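Local coordinates for peptide ABC transporter, peptide-binding protein (Enterococcus faecalis, PDB 3O6P) that is the C-terminal part of a family 5 solute-binding protein that probably captures peptides outside the cell for an ABC transporter, at residues Lys27-Ser32 with Gly221-Phe226; Tyr78-Ala83 with Gln123-Gly128. All blocks are in the same frame, centred on the assembly; numbering follows the deposited sequence. Where two conformers were deposited one is given.

Interaction 1: residues Lys27-Ser32 with Gly221-Phe226; sequences KAISYS and GVVPLF
Where Val223 meets Ser30 and Ile29, no ring or amide side chain lies in the interface: the rings of Tyr31 and Phe226 are turned to other neighbours. Tyr31 makes an edge-to-face pair with Tyr86, and Phe226 packs against helix 35-43. The meeting itself is aliphatic. Val223 places CG1 anti to its backbone N (chi1 180°), and this branch comes alongside the helix at Ser30, with Val223 CG1 3.9 Å from Ser30 CB. The same methyl lies 4.0 Å from Ser30 CA, and Ser30 OG is 4.1 Å from Val223 CG1. The other branch meets Ile29 more loosely: Val223 CG2 and Ile29 CG2 are 4.4 Å apart. No hydrogen bond joins the two segments directly, but Arg35 bridges them, bonding through NH2 to Ser30 OG and through NE to Pro224 O. Just past the contact the helix closes on a doubly gripped carbonyl: Ile29 O accepts from Ser32 OG at 2.7 Å and from Ser32 N at 3.1 Å. The serine hydroxyl approaches 19° off the carbonyl plane. Strand 223-228 is hydrogen-bonded to strand 5-11, with a classic beta bulge where Leu225 and Phe226 face Gln7. A helix laid by small and branched residues against an outermost strand of a mixed sheet, as here, is consistent with the alpha/beta architecture of type II periplasmic-binding-protein lobes.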
ATOM      1  N   LYS A  27       6.488  -7.661   0.940  1.00 11.42           N
ATOM      2  CA  LYS A  27       6.874  -7.809  -0.456  1.00 11.41           C
ATOM      3  C   LYS A  27       6.335  -9.108  -1.074  1.00 11.66           C
ATOM      4  O   LYS A  27       5.896  -9.080  -2.228  1.00 11.17           O
ATOM      5  CB  LYS A  27       8.404  -7.711  -0.595  1.00 11.35           C
ATOM      6  CG  LYS A  27       8.916  -6.281  -0.284  1.00 11.40           C
ATOM      7  CD  LYS A  27      10.409  -6.270  -0.130  1.00 14.50           C
ATOM      8  CE  LYS A  27      10.766  -4.901   0.438  1.00 16.48           C
ATOM      9  NZ  LYS A  27      12.249  -4.749   0.517  1.00 21.58           N
ATOM     10  N   ALA A  28       6.379 -10.236  -0.333  1.00 11.71           N
ATOM     11  CA  ALA A  28       5.876 -11.506  -0.888  1.00 10.66           C
ATOM     12  C   ALA A  28       4.392 -11.344  -1.239  1.00 11.03           C
ATOM     13  O   ALA A  28       3.932 -11.786  -2.313  1.00 11.36           O
ATOM     14  CB  ALA A  28       6.078 -12.643   0.111  1.00 10.61           C
ATOM     15  N   ILE A  29       3.661 -10.649  -0.364  1.00 10.95           N
ATOM     16  CA  ILE A  29       2.230 -10.388  -0.593  1.00 11.56           C
ATOM     17  C   ILE A  29       2.073  -9.557  -1.876  1.00 11.24           C
ATOM     18  O   ILE A  29       1.295  -9.934  -2.783  1.00 10.81           O
ATOM     19  CB  ILE A  29       1.616  -9.707   0.648  1.00 10.95           C
ATOM     20  CG1 ILE A  29       1.458 -10.761   1.759  1.00 11.11           C
ATOM     21  CG2 ILE A  29       0.266  -9.080   0.312  1.00 11.32           C
ATOM     22  CD1 ILE A  29       1.135 -10.163   3.163  1.00 12.78           C
ATOM     23  N   SER A  30       2.827  -8.453  -1.979  1.00 11.02           N
ATOM     24  CA  SER A  30       2.717  -7.627  -3.174  1.00 11.27           C
ATOM     25  C   SER A  30       3.099  -8.376  -4.469  1.00 11.16           C
ATOM     26  O   SER A  30       2.415  -8.260  -5.504  1.00 11.58           O
ATOM     27  CB  SER A  30       3.497  -6.326  -3.021  1.00 11.18           C
ATOM     28  OG  SER A  30       3.365  -5.509  -4.179  1.00 13.27           O
ATOM     29  N   TYR A  31       4.161  -9.171  -4.406  1.00 11.01           N
ATOM     30  CA  TYR A  31       4.600  -9.927  -5.574  1.00 11.55           C
ATOM     31  C   TYR A  31       3.579 -10.944  -6.055  1.00 11.70           C
ATOM     32  O   TYR A  31       3.631 -11.383  -7.219  1.00 12.33           O
ATOM     33  CB  TYR A  31       5.875 -10.711  -5.220  1.00 11.94           C
ATOM     34  CG  TYR A  31       7.174  -9.959  -5.282  1.00 14.27           C
ATOM     35  CD1 TYR A  31       7.558  -9.280  -6.436  1.00 15.90           C
ATOM     36  CD2 TYR A  31       8.087 -10.039  -4.213  1.00 15.90           C
ATOM     37  CE1 TYR A  31       8.811  -8.631  -6.500  1.00 18.52           C
ATOM     38  CE2 TYR A  31       9.343  -9.412  -4.266  1.00 18.78           C
ATOM     39  CZ  TYR A  31       9.692  -8.698  -5.401  1.00 20.09           C
ATOM     40  OH  TYR A  31      10.926  -8.087  -5.439  1.00 22.57           O
ATOM     41  N   SER A  32       2.666 -11.338  -5.180  0.50 11.62           N
ATOM     42  CA  SER A  32       1.742 -12.408  -5.529  0.50 11.53           C
ATOM     43  C   SER A  32       0.481 -11.925  -6.251  0.50 11.53           C
ATOM     44  O   SER A  32      -0.349 -12.758  -6.626  0.50 11.32           O
ATOM     45  CB  SER A  32       1.317 -13.166  -4.270  0.50 11.36           C
ATOM     46  OG  SER A  32       0.373 -12.396  -3.566  0.50 12.50           O
ATOM     47  N   GLY A 221       5.464  -0.643   2.683  1.00 11.10           N
ATOM     48  CA  GLY A 221       4.792  -0.385   3.960  1.00 11.18           C
ATOM     49  C   GLY A 221       3.283  -0.458   3.864  1.00 11.21           C
ATOM     50  O   GLY A 221       2.595  -0.689   4.893  1.00 11.94           O
ATOM     51  N   VAL A 222       2.775  -0.245   2.648  0.50 10.23           N
ATOM     52  CA  VAL A 222       1.378  -0.441   2.284  0.50  9.82           C
ATOM     53  C   VAL A 222       1.402  -1.087   0.884  0.50  9.86           C
ATOM     54  O   VAL A 222       2.385  -0.915   0.161  0.50 10.83           O
ATOM     55  CB  VAL A 222       0.606   0.917   2.292  0.50  9.81           C
ATOM     56  CG1 VAL A 222       1.195   1.894   1.266  0.50 10.97           C
ATOM     57  CG2 VAL A 222      -0.885   0.702   2.044  0.50  8.14           C
ATOM     58  N   VAL A 223       0.358  -1.831   0.508  1.00  9.70           N
ATOM     59  CA  VAL A 223       0.360  -2.599  -0.754  1.00 10.58           C
ATOM     60  C   VAL A 223      -0.651  -1.955  -1.720  1.00 10.69           C
ATOM     61  O   VAL A 223      -1.852  -2.254  -1.643  1.00 11.78           O
ATOM     62  CB  VAL A 223       0.048  -4.117  -0.529  1.00 10.54           C
ATOM     63  CG1 VAL A 223       0.051  -4.872  -1.888  1.00 12.41           C
ATOM     64  CG2 VAL A 223       1.067  -4.751   0.426  1.00 11.18           C
ATOM     65  N   PRO A 224      -0.192  -1.037  -2.596  1.00 11.28           N
ATOM     66  CA  PRO A 224      -1.143  -0.438  -3.573  1.00 11.22           C
ATOM     67  C   PRO A 224      -1.686  -1.490  -4.521  1.00 11.83           C
ATOM     68  O   PRO A 224      -0.948  -2.385  -4.931  1.00 12.11           O
ATOM     69  CB  PRO A 224      -0.277   0.597  -4.322  1.00 12.43           C
ATOM     70  CG  PRO A 224       0.865   0.905  -3.349  1.00 12.58           C
ATOM     71  CD  PRO A 224       1.166  -0.466  -2.742  1.00 11.63           C
ATOM     72  N   LEU A 225      -2.985  -1.397  -4.806  1.00 10.86           N
ATOM     73  CA  LEU A 225      -3.659  -2.369  -5.663  1.00 10.77           C
ATOM     74  C   LEU A 225      -3.946  -1.809  -7.058  1.00 11.30           C
ATOM     75  O   LEU A 225      -3.724  -2.499  -8.060  1.00 11.57           O
ATOM     76  CB  LEU A 225      -4.949  -2.858  -4.996  1.00 10.35           C
ATOM     77  CG  LEU A 225      -4.757  -3.566  -3.651  1.00 11.00           C
ATOM     78  CD1 LEU A 225      -6.149  -3.903  -3.113  1.00 12.84           C
ATOM     79  CD2 LEU A 225      -3.908  -4.844  -3.852  1.00 12.76           C
ATOM     80  N   PHE A 226      -4.441  -0.570  -7.128  1.00 11.26           N
ATOM     81  CA  PHE A 226      -4.700   0.059  -8.414  1.00 12.44           C
ATOM     82  C   PHE A 226      -4.905   1.550  -8.228  1.00 13.55           C
ATOM     83  O   PHE A 226      -5.074   2.028  -7.100  1.00 13.20           O
ATOM     84  CB  PHE A 226      -5.923  -0.575  -9.133  1.00 12.66           C
ATOM     85  CG  PHE A 226      -7.230  -0.501  -8.350  1.00 14.05           C
ATOM     86  CD1 PHE A 226      -8.042   0.637  -8.440  1.00 13.96           C
ATOM     87  CD2 PHE A 226      -7.674  -1.580  -7.573  1.00 14.50           C
ATOM     88  CE1 PHE A 226      -9.285   0.731  -7.738  1.00 16.35           C
ATOM     89  CE2 PHE A 226      -8.905  -1.515  -6.868  1.00 14.13           C
ATOM     90  CZ  PHE A 226      -9.716  -0.346  -6.953  1.00 16.91           C
TER

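Interaction 2: residues Tyr78-Ala83 with Gln123-Gly128; sequences YDTKKA and QDALDG. With NA (sodium ion), chain B.
The C-terminal end of helix 109-125 and the N-capped start of helix 80-94 meet here, Ala125 on Thr80 and Leu126 on Ala83, beside a sodium site. Thr80 CG2 reaches the methyl of Ala125, CG2 to CB 4.1 Å. One turn on, Leu126 brings a single branch across: its CG stands anti to its own carbonyl carbon (chi1 -53°), and CD2 lies 3.9 Å from Ala83 CB and 3.5 Å from Ala83 O. The helix start is capped by Asp79, whose OD1 accepts from Lys82 N at 3.0 Å; the N-H points almost straight at it (170°) but from well above the carboxylate plane. The sodium ion takes Gln123 O at 2.3 Å and Leu126 O at 2.5 Å, and Val129 O with three waters completes the shell. One of those waters donates to Asp124 O and to Asp127 OD1, making Asp127 a second-shell residue, while another accepts from Gly128 N. Neutral carbonyls and waters suit a hard monovalent cation, whose charge is probably favoured by the helix end and Asp127; the side chains of the two segments meet by apolar packing, while Lys84 and Trp87 of helix 80-94 add hydrogen bonds to Ala125 O and Asp127 O.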
ATOM      1  N   TYR A  78       4.648  -7.915 -10.256  1.00 15.46           N
ATOM      2  CA  TYR A  78       3.967  -9.189 -10.104  1.00 15.08           C
ATOM      3  C   TYR A  78       4.951 -10.279 -10.518  1.00 14.86           C
ATOM      4  O   TYR A  78       5.455 -10.267 -11.649  1.00 15.31           O
ATOM      5  CB  TYR A  78       2.698  -9.230 -10.975  1.00 15.38           C
ATOM      6  CG  TYR A  78       2.159 -10.623 -11.114  1.00 14.15           C
ATOM      7  CD1 TYR A  78       1.706 -11.327 -10.000  1.00 13.85           C
ATOM      8  CD2 TYR A  78       2.146 -11.255 -12.347  1.00 16.39           C
ATOM      9  CE1 TYR A  78       1.245 -12.647 -10.114  1.00 12.43           C
ATOM     10  CE2 TYR A  78       1.676 -12.544 -12.478  1.00 16.18           C
ATOM     11  CZ  TYR A  78       1.230 -13.242 -11.349  1.00 14.56           C
ATOM     12  OH  TYR A  78       0.767 -14.542 -11.469  1.00 15.84           O
ATOM     13  N   ASP A  79       5.264 -11.186  -9.592  1.00 14.52           N
ATOM     14  CA  ASP A  79       6.183 -12.286  -9.890  1.00 15.12           C
ATOM     15  C   ASP A  79       6.011 -13.347  -8.815  1.00 15.11           C
ATOM     16  O   ASP A  79       6.501 -13.184  -7.699  1.00 15.11           O
ATOM     17  CB  ASP A  79       7.621 -11.732  -9.896  1.00 16.86           C
ATOM     18  CG  ASP A  79       8.655 -12.766 -10.273  1.00 20.15           C
ATOM     19  OD1 ASP A  79       8.463 -13.960 -10.027  1.00 22.91           O
ATOM     20  OD2 ASP A  79       9.697 -12.352 -10.810  1.00 27.20           O
ATOM     21  N   THR A  80       5.326 -14.436  -9.132  1.00 14.59           N
ATOM     22  CA  THR A  80       5.070 -15.420  -8.072  1.00 15.20           C
ATOM     23  C   THR A  80       6.301 -16.211  -7.685  1.00 14.29           C
ATOM     24  O   THR A  80       6.334 -16.709  -6.564  1.00 14.33           O
ATOM     25  CB  THR A  80       3.858 -16.385  -8.311  1.00 14.98           C
ATOM     26  OG1 THR A  80       4.127 -17.208  -9.452  1.00 19.15           O
ATOM     27  CG2 THR A  80       2.550 -15.608  -8.495  1.00 15.91           C
ATOM     28  N   LYS A  81       7.302 -16.331  -8.576  1.00 15.19           N
ATOM     29  CA  LYS A  81       8.598 -16.953  -8.178  1.00 16.02           C
ATOM     30  C   LYS A  81       9.252 -16.124  -7.064  1.00 16.23           C
ATOM     31  O   LYS A  81       9.689 -16.667  -6.018  1.00 15.91           O
ATOM     32  CB  LYS A  81       9.556 -17.093  -9.379  1.00 18.13           C
ATOM     33  CG  LYS A  81      10.869 -17.781  -9.037  1.00 22.35           C
ATOM     34  CD  LYS A  81      11.662 -18.182 -10.284  1.00 29.68           C
ATOM     35  CE  LYS A  81      13.020 -18.786  -9.893  1.00 33.11           C
ATOM     36  NZ  LYS A  81      13.655 -19.527 -11.023  1.00 37.22           N
ATOM     37  N   LYS A  82       9.273 -14.801  -7.269  1.00 14.71           N
ATOM     38  CA  LYS A  82       9.744 -13.907  -6.232  1.00 15.44           C
ATOM     39  C   LYS A  82       8.850 -13.909  -4.992  1.00 14.22           C
ATOM     40  O   LYS A  82       9.367 -13.877  -3.871  1.00 14.64           O
ATOM     41  CB  LYS A  82       9.984 -12.491  -6.749  1.00 16.03           C
ATOM     42  CG  LYS A  82      11.216 -12.409  -7.707  1.00 19.08           C
ATOM     43  CD  LYS A  82      11.591 -10.950  -8.043  1.00 24.53           C
ATOM     44  CE  LYS A  82      13.068 -10.810  -8.497  1.00 28.74           C
ATOM     45  NZ  LYS A  82      13.495  -9.359  -8.664  1.00 32.41           N
ATOM     46  N   ALA A  83       7.525 -13.971  -5.159  1.00 13.08           N
ATOM     47  CA  ALA A  83       6.653 -14.079  -3.982  1.00 12.25           C
ATOM     48  C   ALA A  83       7.067 -15.260  -3.086  1.00 12.74           C
ATOM     49  O   ALA A  83       7.205 -15.111  -1.878  1.00 12.48           O
ATOM     50  CB  ALA A  83       5.171 -14.201  -4.392  1.00 13.23           C
ATOM     51  N   GLN A 123      -3.114 -16.620  -1.325  0.50 14.46           N
ATOM     52  CA  GLN A 123      -3.278 -17.983  -0.842  0.50 15.15           C
ATOM     53  C   GLN A 123      -2.639 -18.984  -1.803  0.50 14.97           C
ATOM     54  O   GLN A 123      -1.888 -19.885  -1.391  0.50 15.03           O
ATOM     55  CB  GLN A 123      -4.772 -18.268  -0.648  0.50 15.58           C
ATOM     56  CG  GLN A 123      -5.077 -19.651  -0.181  0.50 18.14           C
ATOM     57  CD  GLN A 123      -6.428 -19.702   0.505  0.50 18.34           C
ATOM     58  OE1 GLN A 123      -6.579 -19.249   1.641  0.50 15.64           O
ATOM     59  NE2 GLN A 123      -7.413 -20.259  -0.179  0.50 22.05           N
ATOM     60  N   ASP A 124      -2.885 -18.795  -3.089  1.00 15.39           N
ATOM     61  CA  ASP A 124      -2.385 -19.708  -4.087  1.00 15.49           C
ATOM     62  C   ASP A 124      -0.843 -19.669  -4.205  1.00 15.03           C
ATOM     63  O   ASP A 124      -0.187 -20.716  -4.298  1.00 16.24           O
ATOM     64  CB  ASP A 124      -3.059 -19.399  -5.434  1.00 16.14           C
ATOM     65  CG  ASP A 124      -2.708 -20.412  -6.459  1.00 20.39           C
ATOM     66  OD1 ASP A 124      -3.246 -21.530  -6.380  1.00 23.80           O
ATOM     67  OD2 ASP A 124      -1.845 -20.114  -7.299  1.00 23.93           O
ATOM     68  N   ALA A 125      -0.271 -18.463  -4.158  1.00 14.30           N
ATOM     69  CA  ALA A 125       1.161 -18.273  -4.384  1.00 13.70           C
ATOM     70  C   ALA A 125       2.036 -18.738  -3.222  1.00 14.91           C
ATOM     71  O   ALA A 125       3.145 -19.243  -3.445  1.00 16.15           O
ATOM     72  CB  ALA A 125       1.467 -16.805  -4.721  1.00 14.37           C
ATOM     73  N   LEU A 126       1.527 -18.589  -1.996  1.00 15.40           N
ATOM     74  CA  LEU A 126       2.348 -18.787  -0.800  1.00 15.51           C
ATOM     75  C   LEU A 126       1.945 -20.037  -0.047  1.00 16.28           C
ATOM     76  O   LEU A 126       0.894 -20.090   0.587  1.00 16.36           O
ATOM     77  CB  LEU A 126       2.266 -17.558   0.101  1.00 14.94           C
ATOM     78  CG  LEU A 126       2.598 -16.230  -0.591  1.00 14.93           C
ATOM     79  CD1 LEU A 126       2.551 -15.038   0.388  1.00 14.16           C
ATOM     80  CD2 LEU A 126       3.944 -16.261  -1.329  1.00 16.40           C
ATOM     81  N   ASP A 127       2.782 -21.057  -0.114  1.00 17.66           N
ATOM     82  CA  ASP A 127       2.453 -22.328   0.524  1.00 19.52           C
ATOM     83  C   ASP A 127       2.534 -22.144   2.030  1.00 19.39           C
ATOM     84  O   ASP A 127       3.548 -21.690   2.534  1.00 21.58           O
ATOM     85  CB  ASP A 127       3.398 -23.443   0.047  1.00 20.41           C
ATOM     86  CG  ASP A 127       3.070 -23.933  -1.380  1.00 24.86           C
ATOM     87  OD1 ASP A 127       1.889 -23.906  -1.796  1.00 28.80           O
ATOM     88  OD2 ASP A 127       3.999 -24.383  -2.082  1.00 29.31           O
ATOM     89  N   GLY A 128       1.470 -22.495   2.746  1.00 19.18           N
ATOM     90  CA  GLY A 128       1.441 -22.295   4.194  1.00 18.40           C
ATOM     91  C   GLY A 128       0.737 -21.007   4.597  1.00 17.91           C
ATOM     92  O   GLY A 128       0.622 -20.699   5.796  1.00 18.39           O
TER
HETATM   93 NA    NA B 601      -1.339 -21.160   0.422  1.00 20.92          NA
HETATM   94  O   HOH W   1      -0.296 -22.364  -1.572  1.00 25.49           O
HETATM   95  O   HOH W   2      -0.985 -23.060   1.829  1.00 20.69           O
HETATM   96  O   HOH W   3      -3.381 -22.513  -0.177  1.00 31.13           O

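Overall arrangement
Helix 23-31, which carries one segment of interaction 1, also packs against the start of helix 80-94 in interaction 2. The centres of the two contacts lie 12 Å apart and they touch directly: Tyr31 O is 2.9 Å from Asp79 N, a probable hydrogen bond, and Ala28 CB is 3.4 Å from Ala83 O. Ser32, which ends the first segment, also packs against Ala83 and Ala125 of interaction 2. A continuous layer thus runs from edge strand 223-228 through helix 23-31 to the sodium site, which is about 11 Å from the side chain of Ile29. The centre of interaction 1 is about 6 Å from the centre of the chain, that of interaction 2 about 18 Å.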